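Long-range contacts in paenibacillus xanthan lyase (Paenibacillus, PDB 6F2P), which cleaves the polysaccharide xanthan as a lyase of polysaccharide lyase family 8, probably by beta-elimination: residues A[507-512]-A[601-606]; A[514-519]-A[595-600]; A[525-530]-A[543-548]; A[539-544]-A[568-573]. All coordinates share one frame; numbering follows the deposited sequence.

Interaction 1 of 4, residues A[507-512]-A[601-606]; sequences ATETIV and TLWFDH
W603 and E509 stand side by side on one face of an antiparallel ladder. The indole leaves the backbone from the crowded position between the backbone N and the carbonyl carbon (chi1 73°), while E509 runs extended beside it, its carboxylate plane turned 50° from the ring. One water ties this face together: it donates to E509 OE1 and to D605 OD2, 2.7 Å away, and accepts from W603 NE1 in the plane of the indole. D605 OD1 is hydrogen-bonded by G607 N. R434 adds a salt bridge to E509 and a cation-pi contact to W603, so the carboxylate is probably kept ionised. I511 shares the face, its CD1 3.6 Å from W603 CB.

On the other face T510 lies alongside F604, and V512 CG2 lies 3.4 Å from F604 CE2. H606 turns its imidazole edge to T510, with H606 NE2 2.9 Å from T510 OG1 in the ring plane, a hydrogen bond that either group could donate; T439 is a second partner of that hydroxyl. The T510-F604 pair is hydrogen-bonded both ways. Strand 595-607 lies between strands 508-516 and 566-578, while Y615 and Y617 of strand 613-621, in a second sheet, pack against the T510, V512 and F604 face.

Interaction 2 of 4, residues A[514-519]-A[595-600]; sequences NRKLNS and HTRNFM
Backbone hydrogen bonds give the first layer of this contact. R515 and M600 form a hydrogen-bonded antiparallel pair in which M600 N reaches R515 O at 2.8 Å, in the carbonyl plane, and R515 N returns a bond to M600 O from above that carbonyl's plane. Two residues further along each segment, L517 N donates to N598 O at 2.7 Å.

Side-chain polar bonds take over where the strand gives way to loop. The amide of N598 reaches across, and N598 ND2 meets N518 O at 3.1 Å almost straight (171°) and in the amide plane; a weaker, bent bond runs from the same nitrogen to S519 O. A single side-chain amide therefore holds two successive carbonyls of the departing chain. A water accepts from N598 N and makes a weak bond to L517 O.

Apolar contacts divide between the faces. The K516 chain, bent at chi2 and chi3, lays CG over one face of the F599 ring, 4.2 Å from the centroid, in a CH-pi contact; its NZ goes on to the carbonyls of N423 and S420. Helix 426-429 lies against this K516 and F599 face. L517 CD2 meets M600 CB at 3.9 Å on the opposite face.

The short strands run 143° apart in their N-to-C directions, and their ladder belongs to the twisted, antiparallel sheets that build the family 8 super-sandwich domain.

Interaction 3 of 4, residues A[525-530]-A[543-548]; sequences LIVNGT and TGTNYI
N528 turns its CB away from strand 545-548, yet the rest of the side chain swings back to it, CG lying anti to the carbonyl carbon (chi1 -68°). Its CA sits over one face of the Y547 ring, 4.0 Å from the centroid, in a CH-pi contact. N528 CG comes within 3.7 Å of N546 N, and beyond it the amide forks. N528 OD1 takes two backbone N-H groups: N546 N at 2.8 Å, in the carbonyl plane and on a lone pair, and Y547 N at 3.1 Å, nearly along the C=O axis. N528 ND2 points to G544 O at 3.0 Å, with that oxygen in the amide plane. Three bonds thus fix the rotation of the amide.

N528 is the second residue of a type I' turn from V527 to T530, a tight hairpin at the edge of one sheet of the super-sandwich, and G529 follows it with positive phi. The turn's amide N528 N also donates to Y547 O, almost straight at 174°. On the buried side V527 lies alongside I548, and L525 CD1 reaches I548 CG2 at 3.6 Å. Y547 packs onto helix 625-633, and its OH and N546 ND2 each hydrogen-bond a diol molecule, probably from the crystallisation liquor.

Interaction 4 of 4, residues A[539-544]-A[568-573]; sequences SETMTG and AVKGLR
The close side of this ladder belongs to M542 and V569, both buried. M542 leaves with CG anti to the carbonyl carbon, then bends at chi3 (-71°), which brings M542 CE back over the neighbouring strand, 4.1 Å from V569 CB. G571, without a side chain, lies on the same face beside M542 CE. Beyond these residues I548 and V527, from a second sheet, pack on M542.

Solvent borders the other face, where S539 and T541 are exposed and contacts are looser. T541 and K570 run side by side: the lysine chain is extended, and T541 OG1 lies 3.6 Å from K570 CE. S539 CB meets L572 CD1 at 3.9 Å. K570 NZ itself goes on to a salt bridge with D605.

Four backbone bonds join the two strands, two in each of the pairs E540-G571 and M542-V569; G571 N donates to E540 O at 2.8 Å, nearly along the C=O axis. Since E540 and K570 find their salt-bridge partners, K532 and D605, outside the contact, cohesion across it rests on main-chain bonds and the apolar M542-V569 face.

How the interactions relate
Interactions 1, 2 and 4 belong to one antiparallel sheet of the super-sandwich domain. Interactions 1 and 2, with centres 18 Å apart, are successive parts of the same ladder between strands 508-516 and 595-607. The centre of interaction 4 is about 10 Å from that of interaction 1; the two ladders adjoin through the pairing of strands 595-607 and 566-578. Interaction 3 is in a different sheet, yet its centre is only 9 Å from that of interaction 4. The two share T543 and G544, where the chain turns the corner between sheets. Along the chain, interactions 3 and 4 are nested inside the loop closed by 2, itself nested within 1, so distant strands close one sheet around chain that also supplies strands of the second.

Interaction 1 of 4, residues A[507-512]-A[601-606]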
loop_
_atom_site.group_PDB
_atom_site.type_symbol
_atom_site.label_atom_id
_atom_site.label_comp_id
_atom_site.label_asym_id
_atom_site.label_seq_id
_atom_site.Cartn_x
_atom_site.Cartn_y
_atom_site.Cartn_z
ATOM N N ALA A 507 5.207 -18.748 -24.846
ATOM C CA ALA A 507 4.475 -17.576 -25.313
ATOM C C ALA A 507 3.876 -16.798 -24.139
ATOM O O ALA A 507 3.198 -17.365 -23.278
ATOM C CB ALA A 507 3.385 -17.988 -26.278
ATOM N N THR A 508 4.136 -15.499 -24.113
ATOM C CA THR A 508 3.710 -14.654 -23.011
ATOM C C THR A 508 2.456 -13.863 -23.396
ATOM O O THR A 508 2.349 -13.346 -24.508
ATOM C CB THR A 508 4.862 -13.731 -22.580
ATOM O OG1 THR A 508 5.991 -14.540 -22.219
ATOM C CG2 THR A 508 4.469 -12.862 -21.389
ATOM N N GLU A 509 1.494 -13.787 -22.483
ATOM C CA GLU A 509 0.205 -13.179 -22.800
ATOM C C GLU A 509 -0.216 -12.127 -21.782
ATOM O O GLU A 509 0.124 -12.210 -20.600
ATOM C CB GLU A 509 -0.883 -14.252 -22.876
ATOM C CG GLU A 509 -0.629 -15.341 -23.898
ATOM C CD GLU A 509 -1.710 -16.405 -23.907
ATOM O OE1 GLU A 509 -1.854 -17.095 -24.943
ATOM O OE2 GLU A 509 -2.416 -16.554 -22.888
ATOM N N THR A 510 -0.961 -11.133 -22.253
ATOM C CA THR A 510 -1.603 -10.170 -21.365
ATOM C C THR A 510 -3.095 -10.166 -21.655
ATOM O O THR A 510 -3.508 -9.921 -22.791
ATOM C CB THR A 510 -1.037 -8.757 -21.550
ATOM O OG1 THR A 510 0.262 -8.687 -20.943
ATOM C CG2 THR A 510 -1.966 -7.711 -20.914
ATOM N N ILE A 511 -3.903 -10.448 -20.635
ATOM C CA ILE A 511 -5.329 -10.633 -20.862
ATOM C C ILE A 511 -6.093 -9.330 -20.732
ATOM O O ILE A 511 -6.114 -8.721 -19.662
ATOM C CB ILE A 511 -5.939 -11.667 -19.898
ATOM C CG1 ILE A 511 -5.055 -12.920 -19.813
ATOM C CG2 ILE A 511 -7.361 -12.000 -20.318
ATOM C CD1 ILE A 511 -4.711 -13.532 -21.151
ATOM N N VAL A 512 -6.716 -8.899 -21.824
ATOM C CA VAL A 512 -7.512 -7.677 -21.783
ATOM C C VAL A 512 -8.877 -7.951 -21.168
ATOM O O VAL A 512 -9.376 -7.175 -20.344
ATOM C CB VAL A 512 -7.704 -7.055 -23.182
ATOM C CG1 VAL A 512 -8.784 -5.982 -23.146
ATOM C CG2 VAL A 512 -6.408 -6.472 -23.684
ATOM N N THR A 601 -13.101 -13.860 -24.630
ATOM C CA THR A 601 -11.740 -13.644 -24.166
ATOM C C THR A 601 -10.936 -12.816 -25.169
ATOM O O THR A 601 -10.840 -13.179 -26.344
ATOM C CB THR A 601 -11.044 -14.991 -23.958
ATOM O OG1 THR A 601 -11.922 -15.861 -23.245
ATOM C CG2 THR A 601 -9.765 -14.822 -23.165
ATOM N N LEU A 602 -10.374 -11.698 -24.709
ATOM C CA LEU A 602 -9.532 -10.850 -25.551
ATOM C C LEU A 602 -8.148 -10.748 -24.917
ATOM O O LEU A 602 -8.041 -10.550 -23.707
ATOM C CB LEU A 602 -10.148 -9.456 -25.681
ATOM C CG LEU A 602 -11.620 -9.361 -26.107
ATOM C CD1 LEU A 602 -12.112 -7.928 -26.042
ATOM C CD2 LEU A 602 -11.831 -9.917 -27.501
ATOM N N TRP A 603 -7.088 -10.888 -25.713
ATOM C CA TRP A 603 -5.740 -10.779 -25.154
ATOM C C TRP A 603 -4.622 -10.391 -26.133
ATOM O O TRP A 603 -4.820 -10.342 -27.343
ATOM C CB TRP A 603 -5.364 -12.052 -24.391
ATOM C CG TRP A 603 -5.054 -13.261 -25.241
ATOM C CD1 TRP A 603 -3.818 -13.770 -25.520
ATOM C CD2 TRP A 603 -5.997 -14.129 -25.889
ATOM N NE1 TRP A 603 -3.932 -14.890 -26.308
ATOM C CE2 TRP A 603 -5.259 -15.131 -26.548
ATOM C CE3 TRP A 603 -7.395 -14.156 -25.976
ATOM C CZ2 TRP A 603 -5.870 -16.146 -27.285
ATOM C CZ3 TRP A 603 -7.998 -15.161 -26.717
ATOM C CH2 TRP A 603 -7.235 -16.144 -27.356
ATOM N N PHE A 604 -3.454 -10.090 -25.576
ATOM C CA PHE A 604 -2.260 -9.803 -26.355
ATOM C C PHE A 604 -1.315 -10.986 -26.291
ATOM O O PHE A 604 -1.182 -11.639 -25.246
ATOM C CB PHE A 604 -1.511 -8.590 -25.798
ATOM C CG PHE A 604 -2.313 -7.318 -25.776
ATOM C CD1 PHE A 604 -2.780 -6.752 -26.951
ATOM C CD2 PHE A 604 -2.557 -6.660 -24.580
ATOM C CE1 PHE A 604 -3.503 -5.570 -26.928
ATOM C CE2 PHE A 604 -3.275 -5.467 -24.553
ATOM C CZ PHE A 604 -3.751 -4.926 -25.726
ATOM N N ASP A 605 -0.632 -11.247 -27.399
ATOM C CA ASP A 605 0.401 -12.265 -27.417
ATOM C C ASP A 605 1.736 -11.599 -27.672
ATOM O O ASP A 605 2.003 -11.150 -28.781
ATOM C CB ASP A 605 0.109 -13.305 -28.501
ATOM C CG ASP A 605 1.078 -14.490 -28.467
ATOM O OD1 ASP A 605 2.233 -14.356 -27.978
ATOM O OD2 ASP A 605 0.674 -15.570 -28.944
ATOM N N HIS A 606 2.574 -11.557 -26.641
ATOM C CA HIS A 606 3.908 -10.967 -26.741
ATOM C C HIS A 606 4.936 -11.939 -27.300
ATOM O O HIS A 606 6.119 -11.604 -27.404
ATOM C CB HIS A 606 4.378 -10.475 -25.371
ATOM C CG HIS A 606 3.369 -9.632 -24.659
ATOM N ND1 HIS A 606 3.143 -8.311 -24.979
ATOM C CD2 HIS A 606 2.514 -9.926 -23.649
ATOM C CE1 HIS A 606 2.195 -7.825 -24.195
ATOM N NE2 HIS A 606 1.796 -8.789 -23.382
HETATM O O HOH W 1 -1.438 -16.520 -27.557
#

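Interaction 2 of 4, residues A[514-519]-A[595-600]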
loop_
_atom_site.group_PDB
_atom_site.type_symbol
_atom_site.label_atom_id
_atom_site.label_comp_id
_atom_site.label_asym_id
_atom_site.label_seq_id
_atom_site.Cartn_x
_atom_site.Cartn_y
_atom_site.Cartn_z
ATOM N N ASN A 514 -11.921 -11.327 -20.210
ATOM C CA ASN A 514 -12.405 -12.698 -20.211
ATOM C C ASN A 514 -13.790 -12.683 -19.595
ATOM O O ASN A 514 -13.964 -13.056 -18.446
ATOM C CB ASN A 514 -11.465 -13.637 -19.445
ATOM C CG ASN A 514 -11.684 -15.095 -19.817
ATOM O OD1 ASN A 514 -12.717 -15.445 -20.384
ATOM N ND2 ASN A 514 -10.716 -15.948 -19.511
ATOM N N ARG A 515 -14.772 -12.223 -20.363
ATOM C CA ARG A 515 -16.080 -11.892 -19.813
ATOM C C ARG A 515 -17.065 -13.026 -19.979
ATOM O O ARG A 515 -17.133 -13.633 -21.044
ATOM C CB ARG A 515 -16.645 -10.663 -20.528
ATOM C CG ARG A 515 -17.820 -10.001 -19.820
ATOM C CD ARG A 515 -17.321 -9.141 -18.670
ATOM N NE ARG A 515 -18.404 -8.455 -17.972
ATOM C CZ ARG A 515 -18.241 -7.805 -16.824
ATOM N NH1 ARG A 515 -17.043 -7.764 -16.264
ATOM N NH2 ARG A 515 -19.271 -7.208 -16.235
ATOM N N LYS A 516 -17.848 -13.295 -18.939
ATOM C CA LYS A 516 -18.919 -14.276 -19.055
ATOM C C LYS A 516 -20.098 -13.662 -19.791
ATOM O O LYS A 516 -20.478 -12.524 -19.520
ATOM C CB LYS A 516 -19.364 -14.783 -17.687
ATOM C CG LYS A 516 -20.096 -16.106 -17.763
ATOM C CD LYS A 516 -21.140 -16.219 -16.692
ATOM C CE LYS A 516 -20.531 -16.088 -15.328
ATOM N NZ LYS A 516 -21.597 -15.849 -14.329
ATOM N N LEU A 517 -20.680 -14.424 -20.710
ATOM C CA LEU A 517 -21.723 -13.910 -21.590
ATOM C C LEU A 517 -23.109 -14.390 -21.175
ATOM O O LEU A 517 -23.253 -15.095 -20.174
ATOM C CB LEU A 517 -21.423 -14.311 -23.036
ATOM C CG LEU A 517 -20.000 -13.938 -23.465
ATOM C CD1 LEU A 517 -19.729 -14.305 -24.915
ATOM C CD2 LEU A 517 -19.767 -12.449 -23.236
ATOM N N ASN A 518 -24.130 -14.002 -21.936
ATOM C CA ASN A 518 -25.472 -14.507 -21.695
ATOM C C ASN A 518 -25.547 -16.000 -22.018
ATOM O O ASN A 518 -24.553 -16.595 -22.449
ATOM C CB ASN A 518 -26.526 -13.701 -22.460
ATOM C CG ASN A 518 -26.318 -13.723 -23.964
ATOM O OD1 ASN A 518 -25.809 -14.693 -24.536
ATOM N ND2 ASN A 518 -26.728 -12.647 -24.618
ATOM N N SER A 519 -26.714 -16.604 -21.819
ATOM C CA SER A 519 -26.828 -18.063 -21.915
ATOM C C SER A 519 -26.614 -18.565 -23.340
ATOM O O SER A 519 -26.222 -19.710 -23.540
ATOM C CB SER A 519 -28.160 -18.559 -21.351
ATOM O OG SER A 519 -29.240 -18.052 -22.109
ATOM N N HIS A 595 -20.849 -27.709 -15.073
ATOM C CA HIS A 595 -21.531 -26.475 -15.448
ATOM C C HIS A 595 -20.939 -25.964 -16.745
ATOM O O HIS A 595 -19.738 -26.123 -16.995
ATOM C CB HIS A 595 -21.329 -25.403 -14.383
ATOM C CG HIS A 595 -21.830 -25.796 -13.034
ATOM N ND1 HIS A 595 -23.169 -25.847 -12.725
ATOM C CD2 HIS A 595 -21.165 -26.167 -11.912
ATOM C CE1 HIS A 595 -23.313 -26.229 -11.466
ATOM N NE2 HIS A 595 -22.110 -26.428 -10.954
ATOM N N THR A 596 -21.773 -25.335 -17.566
ATOM C CA THR A 596 -21.293 -24.800 -18.826
ATOM C C THR A 596 -21.652 -23.333 -18.960
ATOM O O THR A 596 -22.827 -22.960 -18.897
ATOM C CB THR A 596 -21.827 -25.579 -20.040
ATOM O OG1 THR A 596 -21.450 -26.959 -19.932
ATOM C CG2 THR A 596 -21.238 -25.008 -21.313
ATOM N N ARG A 597 -20.630 -22.504 -19.138
ATOM C CA ARG A 597 -20.821 -21.065 -19.287
ATOM C C ARG A 597 -20.073 -20.525 -20.504
ATOM O O ARG A 597 -19.082 -21.117 -20.948
ATOM C CB ARG A 597 -20.375 -20.351 -18.016
ATOM C CG ARG A 597 -21.244 -20.664 -16.824
ATOM C CD ARG A 597 -22.660 -20.226 -17.120
ATOM N NE ARG A 597 -23.531 -20.343 -15.959
ATOM C CZ ARG A 597 -24.372 -21.350 -15.752
ATOM N NH1 ARG A 597 -24.459 -22.339 -16.639
ATOM N NH2 ARG A 597 -25.130 -21.363 -14.659
ATOM N N ASN A 598 -20.552 -19.404 -21.037
ATOM C CA ASN A 598 -19.972 -18.801 -22.242
ATOM C C ASN A 598 -19.084 -17.603 -21.947
ATOM O O ASN A 598 -19.402 -16.786 -21.085
ATOM C CB ASN A 598 -21.076 -18.391 -23.212
ATOM C CG ASN A 598 -22.008 -19.539 -23.544
ATOM O OD1 ASN A 598 -21.557 -20.645 -23.868
ATOM N ND2 ASN A 598 -23.318 -19.292 -23.443
ATOM N N PHE A 599 -17.972 -17.501 -22.669
ATOM C CA PHE A 599 -16.987 -16.454 -22.403
ATOM C C PHE A 599 -16.469 -15.762 -23.663
ATOM O O PHE A 599 -16.286 -16.392 -24.706
ATOM C CB PHE A 599 -15.792 -17.022 -21.632
ATOM C CG PHE A 599 -16.100 -17.407 -20.215
ATOM C CD1 PHE A 599 -16.628 -18.657 -19.916
ATOM C CD2 PHE A 599 -15.841 -16.527 -19.174
ATOM C CE1 PHE A 599 -16.907 -19.018 -18.597
ATOM C CE2 PHE A 599 -16.114 -16.879 -17.853
ATOM C CZ PHE A 599 -16.649 -18.126 -17.566
ATOM N N MET A 600 -16.227 -14.459 -23.542
ATOM C CA MET A 600 -15.511 -13.691 -24.553
ATOM C C MET A 600 -14.142 -13.324 -24.012
ATOM O O MET A 600 -14.029 -12.564 -23.053
ATOM C CB MET A 600 -16.265 -12.410 -24.907
ATOM C CG MET A 600 -15.455 -11.465 -25.789
ATOM S SD MET A 600 -14.994 -12.233 -27.367
ATOM C CE MET A 600 -16.619 -12.406 -28.106
HETATM O O HOH W 2 -22.658 -18.351 -19.901
#

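Interaction 3 of 4, residues A[525-530]-A[543-548]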
loop_
_atom_site.group_PDB
_atom_site.type_symbol
_atom_site.label_atom_id
_atom_site.label_comp_id
_atom_site.label_asym_id
_atom_site.label_seq_id
_atom_site.Cartn_x
_atom_site.Cartn_y
_atom_site.Cartn_z
ATOM N N LEU A 525 -20.185 -8.530 -30.550
ATOM C CA LEU A 525 -18.813 -8.050 -30.493
ATOM C C LEU A 525 -18.539 -7.218 -31.727
ATOM O O LEU A 525 -18.391 -7.757 -32.818
ATOM C CB LEU A 525 -17.819 -9.204 -30.413
ATOM C CG LEU A 525 -16.348 -8.761 -30.329
ATOM C CD1 LEU A 525 -15.928 -8.402 -28.901
ATOM C CD2 LEU A 525 -15.409 -9.812 -30.892
ATOM N N ILE A 526 -18.477 -5.903 -31.554
ATOM C CA ILE A 526 -18.235 -5.007 -32.671
ATOM C C ILE A 526 -16.805 -4.509 -32.633
ATOM O O ILE A 526 -16.372 -3.939 -31.633
ATOM C CB ILE A 526 -19.227 -3.835 -32.662
ATOM C CG1 ILE A 526 -20.650 -4.387 -32.738
ATOM C CG2 ILE A 526 -18.955 -2.897 -33.821
ATOM C CD1 ILE A 526 -21.715 -3.343 -32.729
ATOM N N VAL A 527 -16.070 -4.739 -33.719
ATOM C CA VAL A 527 -14.649 -4.400 -33.780
ATOM C C VAL A 527 -14.368 -3.430 -34.911
ATOM O O VAL A 527 -14.729 -3.697 -36.055
ATOM C CB VAL A 527 -13.799 -5.652 -34.017
ATOM C CG1 VAL A 527 -12.333 -5.278 -34.139
ATOM C CG2 VAL A 527 -14.017 -6.651 -32.908
ATOM N N ASN A 528 -13.707 -2.320 -34.593
ATOM C CA ASN A 528 -13.499 -1.227 -35.547
ATOM C C ASN A 528 -14.784 -0.862 -36.287
ATOM O O ASN A 528 -14.770 -0.626 -37.497
ATOM C CB ASN A 528 -12.387 -1.554 -36.553
ATOM C CG ASN A 528 -11.006 -1.620 -35.915
ATOM O OD1 ASN A 528 -10.827 -1.297 -34.741
ATOM N ND2 ASN A 528 -10.016 -2.033 -36.698
ATOM N N GLY A 529 -15.900 -0.859 -35.567
ATOM C CA GLY A 529 -17.174 -0.483 -36.149
ATOM C C GLY A 529 -17.843 -1.560 -36.980
ATOM O O GLY A 529 -18.854 -1.306 -37.633
ATOM N N THR A 530 -17.291 -2.768 -36.950
ATOM C CA THR A 530 -17.831 -3.868 -37.745
ATOM C C THR A 530 -18.159 -5.084 -36.872
ATOM O O THR A 530 -17.304 -5.571 -36.133
ATOM C CB THR A 530 -16.854 -4.262 -38.877
ATOM O OG1 THR A 530 -16.656 -3.140 -39.753
ATOM C CG2 THR A 530 -17.391 -5.448 -39.678
ATOM N N THR A 543 -5.765 -8.114 -36.227
ATOM C CA THR A 543 -4.729 -7.085 -36.315
ATOM C C THR A 543 -5.286 -5.702 -36.638
ATOM O O THR A 543 -6.414 -5.562 -37.127
ATOM C CB THR A 543 -3.630 -7.446 -37.330
ATOM O OG1 THR A 543 -4.229 -7.794 -38.585
ATOM C CG2 THR A 543 -2.804 -8.613 -36.822
ATOM N N GLY A 544 -4.480 -4.679 -36.363
ATOM C CA GLY A 544 -4.897 -3.308 -36.582
ATOM C C GLY A 544 -6.174 -2.979 -35.835
ATOM O O GLY A 544 -7.031 -2.238 -36.327
ATOM N N THR A 545 -6.311 -3.539 -34.639
ATOM C CA THR A 545 -7.496 -3.280 -33.840
ATOM C C THR A 545 -7.392 -1.911 -33.173
ATOM O O THR A 545 -6.418 -1.626 -32.463
ATOM C CB THR A 545 -7.708 -4.362 -32.777
ATOM O OG1 THR A 545 -7.616 -5.653 -33.390
ATOM C CG2 THR A 545 -9.081 -4.194 -32.122
ATOM N N ASN A 546 -8.398 -1.071 -33.408
ATOM C CA ASN A 546 -8.421 0.274 -32.845
ATOM C C ASN A 546 -9.343 0.348 -31.645
ATOM O O ASN A 546 -8.990 0.879 -30.587
ATOM C CB ASN A 546 -8.876 1.280 -33.897
ATOM C CG ASN A 546 -7.926 1.360 -35.062
ATOM O OD1 ASN A 546 -6.707 1.247 -34.893
ATOM N ND2 ASN A 546 -8.473 1.546 -36.260
ATOM N N TYR A 547 -10.541 -0.182 -31.823
ATOM C CA TYR A 547 -11.483 -0.246 -30.728
ATOM C C TYR A 547 -12.364 -1.484 -30.842
ATOM O O TYR A 547 -12.424 -2.121 -31.894
ATOM C CB TYR A 547 -12.318 1.036 -30.641
ATOM C CG TYR A 547 -12.934 1.494 -31.947
ATOM C CD1 TYR A 547 -12.198 2.239 -32.864
ATOM C CD2 TYR A 547 -14.261 1.208 -32.251
ATOM C CE1 TYR A 547 -12.765 2.671 -34.057
ATOM C CE2 TYR A 547 -14.833 1.633 -33.433
ATOM C CZ TYR A 547 -14.086 2.366 -34.334
ATOM O OH TYR A 547 -14.657 2.796 -35.518
ATOM N N ILE A 548 -13.023 -1.825 -29.740
ATOM C CA ILE A 548 -13.874 -2.996 -29.663
ATOM C C ILE A 548 -15.058 -2.631 -28.778
ATOM O O ILE A 548 -14.898 -1.910 -27.791
ATOM C CB ILE A 548 -13.113 -4.188 -29.027
ATOM C CG1 ILE A 548 -11.987 -4.672 -29.938
ATOM C CG2 ILE A 548 -14.050 -5.352 -28.738
ATOM C CD1 ILE A 548 -11.284 -5.910 -29.424
#

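Interaction 4 of 4, residues A[539-544]-A[568-573]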
loop_
_atom_site.group_PDB
_atom_site.type_symbol
_atom_site.label_atom_id
_atom_site.label_comp_id
_atom_site.label_asym_id
_atom_site.label_seq_id
_atom_site.Cartn_x
_atom_site.Cartn_y
_atom_site.Cartn_z
ATOM N N SER A 539 -13.077 -17.473 -33.291
ATOM C CA SER A 539 -11.687 -17.303 -32.897
ATOM C C SER A 539 -10.878 -16.644 -34.017
ATOM O O SER A 539 -10.864 -17.128 -35.157
ATOM C CB SER A 539 -11.084 -18.655 -32.538
ATOM O OG SER A 539 -9.735 -18.520 -32.138
ATOM N N GLU A 540 -10.206 -15.545 -33.680
ATOM C CA GLU A 540 -9.440 -14.757 -34.640
ATOM C C GLU A 540 -8.230 -14.131 -33.968
ATOM O O GLU A 540 -8.269 -13.839 -32.777
ATOM C CB GLU A 540 -10.291 -13.609 -35.184
ATOM C CG GLU A 540 -11.501 -14.000 -36.016
ATOM C CD GLU A 540 -12.165 -12.782 -36.632
ATOM O OE1 GLU A 540 -13.208 -12.925 -37.311
ATOM O OE2 GLU A 540 -11.632 -11.670 -36.432
ATOM N N THR A 541 -7.163 -13.920 -34.734
ATOM C CA THR A 541 -6.112 -12.990 -34.331
ATOM C C THR A 541 -6.324 -11.679 -35.082
ATOM O O THR A 541 -5.924 -11.556 -36.236
ATOM C CB THR A 541 -4.713 -13.536 -34.630
ATOM O OG1 THR A 541 -4.501 -14.736 -33.883
ATOM C CG2 THR A 541 -3.680 -12.553 -34.210
ATOM N N MET A 542 -6.968 -10.716 -34.424
ATOM C CA MET A 542 -7.425 -9.476 -35.062
ATOM C C MET A 542 -6.387 -8.352 -35.075
ATOM O O MET A 542 -6.176 -7.689 -34.057
ATOM C CB MET A 542 -8.666 -8.960 -34.345
ATOM C CG MET A 542 -9.732 -9.986 -34.143
ATOM S SD MET A 542 -11.095 -9.309 -33.178
ATOM C CE MET A 542 -10.329 -9.191 -31.551
ATOM N N THR A 543 -5.765 -8.114 -36.227
ATOM C CA THR A 543 -4.729 -7.085 -36.315
ATOM C C THR A 543 -5.286 -5.702 -36.638
ATOM O O THR A 543 -6.414 -5.562 -37.127
ATOM C CB THR A 543 -3.630 -7.446 -37.330
ATOM O OG1 THR A 543 -4.229 -7.794 -38.585
ATOM C CG2 THR A 543 -2.804 -8.613 -36.822
ATOM N N GLY A 544 -4.480 -4.679 -36.363
ATOM C CA GLY A 544 -4.897 -3.308 -36.582
ATOM C C GLY A 544 -6.174 -2.979 -35.835
ATOM O O GLY A 544 -7.031 -2.238 -36.327
ATOM N N ALA A 568 -2.602 -5.805 -32.134
ATOM C CA ALA A 568 -2.982 -7.154 -32.529
ATOM C C ALA A 568 -3.646 -7.844 -31.335
ATOM O O ALA A 568 -2.968 -8.248 -30.383
ATOM C CB ALA A 568 -1.765 -7.938 -32.991
ATOM N N VAL A 569 -4.970 -7.960 -31.392
ATOM C CA VAL A 569 -5.756 -8.557 -30.313
ATOM C C VAL A 569 -6.363 -9.913 -30.704
ATOM O O VAL A 569 -7.188 -9.985 -31.615
ATOM C CB VAL A 569 -6.917 -7.631 -29.896
ATOM C CG1 VAL A 569 -7.605 -8.166 -28.643
ATOM C CG2 VAL A 569 -6.422 -6.213 -29.691
ATOM N N LYS A 570 -5.973 -10.976 -30.004
ATOM C CA LYS A 570 -6.596 -12.290 -30.198
ATOM C C LYS A 570 -7.948 -12.367 -29.497
ATOM O O LYS A 570 -8.127 -11.818 -28.410
ATOM C CB LYS A 570 -5.675 -13.413 -29.704
ATOM C CG LYS A 570 -4.360 -13.478 -30.458
ATOM C CD LYS A 570 -3.556 -14.701 -30.079
ATOM C CE LYS A 570 -2.334 -14.839 -30.971
ATOM N NZ LYS A 570 -1.645 -16.141 -30.764
ATOM N N GLY A 571 -8.900 -13.045 -30.128
ATOM C CA GLY A 571 -10.248 -13.138 -29.601
ATOM C C GLY A 571 -10.781 -14.557 -29.641
ATOM O O GLY A 571 -10.437 -15.338 -30.532
ATOM N N LEU A 572 -11.623 -14.894 -28.667
ATOM C CA LEU A 572 -12.201 -16.225 -28.588
ATOM C C LEU A 572 -13.562 -16.180 -27.908
ATOM O O LEU A 572 -13.672 -15.758 -26.756
ATOM C CB LEU A 572 -11.271 -17.161 -27.821
ATOM C CG LEU A 572 -11.825 -18.562 -27.523
ATOM C CD1 LEU A 572 -12.157 -19.324 -28.804
ATOM C CD2 LEU A 572 -10.854 -19.371 -26.681
ATOM N N ARG A 573 -14.597 -16.598 -28.630
ATOM C CA ARG A 573 -15.923 -16.774 -28.051
ATOM C C ARG A 573 -16.222 -18.278 -27.947
ATOM O O ARG A 573 -16.390 -18.953 -28.957
ATOM C CB ARG A 573 -16.971 -16.066 -28.907
ATOM C CG ARG A 573 -18.362 -16.110 -28.326
ATOM C CD ARG A 573 -19.397 -15.712 -29.347
ATOM N NE ARG A 573 -19.146 -14.382 -29.883
ATOM C CZ ARG A 573 -19.791 -13.287 -29.495
ATOM N NH1 ARG A 573 -20.733 -13.370 -28.561
ATOM N NH2 ARG A 573 -19.495 -12.112 -30.045
#